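Structural polyprotein, VP3 (Israeli acute paralysis virus, PDB 5CDD) probably serves as a structural component of the virus shell, as one of the capsid proteins cut from the structural polyprotein. Local coordinates at residues Ala147-Gly151 with Lys245-Pro249. Numbering follows the deposited sequence.
Sequences AFHTG and KLMAP
Lys245 brings its carbonyl O to 3.8 Å from Gly151 CA, a van der Waals approach to a residue whose positive phi suits the lack of a CB. Leu246, its CG anti to the backbone N (chi1 -179°), brings CD1 against Thr150 O and also packs on Val256. Met247 makes the hydrogen-bonded antiparallel pair with Thr150: Met247 N donates to Thr150 O at 2.9 Å (N-H...O 177°). Thr150 N returns a bond to Met247 O at 3.1 Å (169°). Met247 O also receives a CA-H...O contact from His149 CA at 3.5 Å. On their shared sheet face the side chains of Thr150 and Met247 cross at a slant, OG1 toward the methionine CB and CG. Ala248 sets its CB 3.7 Å from His149 CD2, oblique to an imidazole whose ND1 and NE2 are tied to Thr146 OG1 and Ser253 O. Pro249 packs CD against Phe148 CB at 3.8 Å, whereas the phenyl ring leads away to meet, at a small interplanar angle, Phe86 of a neighbouring structural-polyprotein chain. Strands 150-159 and 236-247 are the inner pair of a four-stranded antiparallel sheet within this chain, consistent with the picornavirus-like jelly roll; two nearly straight backbone bonds set their register here, and beyond them pairing gives way to side-chain packing.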
# COMPACT_ATOMS: atom_id res chain seq x y z
N ALA B 147 1.54 45.24 -62.54
CA ALA B 147 2.88 44.87 -63.00
C ALA B 147 3.64 46.07 -63.55
O ALA B 147 4.82 45.96 -63.89
CB ALA B 147 2.78 43.77 -64.05
N PHE B 148 2.96 47.21 -63.64
CA PHE B 148 3.58 48.41 -64.18
C PHE B 148 4.15 49.36 -63.12
O PHE B 148 4.89 50.28 -63.45
CB PHE B 148 2.57 49.15 -65.05
CG PHE B 148 2.06 48.33 -66.20
CD1 PHE B 148 2.93 47.87 -67.18
CD2 PHE B 148 0.72 47.97 -66.27
CE1 PHE B 148 2.48 47.07 -68.22
CE2 PHE B 148 0.25 47.16 -67.31
CZ PHE B 148 1.14 46.71 -68.29
N HIS B 149 3.81 49.12 -61.86
CA HIS B 149 4.32 49.96 -60.79
C HIS B 149 5.71 49.50 -60.37
O HIS B 149 5.98 48.30 -60.28
CB HIS B 149 3.39 49.94 -59.57
CG HIS B 149 2.06 50.57 -59.80
ND1 HIS B 149 1.02 49.91 -60.43
CD2 HIS B 149 1.59 51.80 -59.50
CE1 HIS B 149 -0.03 50.71 -60.49
NE2 HIS B 149 0.29 51.86 -59.93
N THR B 150 6.59 50.46 -60.12
CA THR B 150 7.95 50.16 -59.70
C THR B 150 8.33 51.09 -58.55
O THR B 150 7.68 52.11 -58.33
CB THR B 150 8.96 50.34 -60.85
OG1 THR B 150 8.90 51.68 -61.35
CG2 THR B 150 8.65 49.36 -61.98
N GLY B 151 9.38 50.73 -57.83
CA GLY B 151 9.82 51.53 -56.71
C GLY B 151 10.30 50.60 -55.62
O GLY B 151 10.18 49.39 -55.74
N LYS B 245 11.44 56.45 -55.18
CA LYS B 245 10.12 57.01 -55.43
C LYS B 245 9.26 56.07 -56.27
O LYS B 245 9.77 55.29 -57.07
CB LYS B 245 10.26 58.37 -56.12
CG LYS B 245 9.14 59.34 -55.80
CD LYS B 245 9.54 60.76 -56.16
CE LYS B 245 8.51 61.76 -55.66
NZ LYS B 245 8.92 63.16 -55.94
N LEU B 246 7.94 56.14 -56.08
CA LEU B 246 7.02 55.29 -56.82
C LEU B 246 6.89 55.73 -58.28
O LEU B 246 6.60 56.88 -58.56
CB LEU B 246 5.64 55.30 -56.16
CG LEU B 246 4.57 54.43 -56.83
CD1 LEU B 246 5.00 52.97 -56.77
CD2 LEU B 246 3.23 54.61 -56.14
N MET B 247 7.12 54.79 -59.19
CA MET B 247 7.03 55.06 -60.62
C MET B 247 5.79 54.38 -61.17
O MET B 247 5.45 53.28 -60.74
CB MET B 247 8.27 54.52 -61.32
CG MET B 247 9.57 55.15 -60.84
SD MET B 247 9.88 56.77 -61.60
CE MET B 247 8.87 57.86 -60.61
N ALA B 248 5.11 55.01 -62.12
CA ALA B 248 3.90 54.42 -62.68
C ALA B 248 3.47 55.05 -63.99
O ALA B 248 3.21 56.25 -64.05
CB ALA B 248 2.78 54.54 -61.67
N PRO B 249 3.37 54.24 -65.06
CA PRO B 249 2.94 54.78 -66.35
C PRO B 249 1.55 55.37 -66.11
O PRO B 249 0.92 55.06 -65.09
CB PRO B 249 2.88 53.55 -67.25
CG PRO B 249 3.91 52.65 -66.65
CD PRO B 249 3.65 52.80 -65.18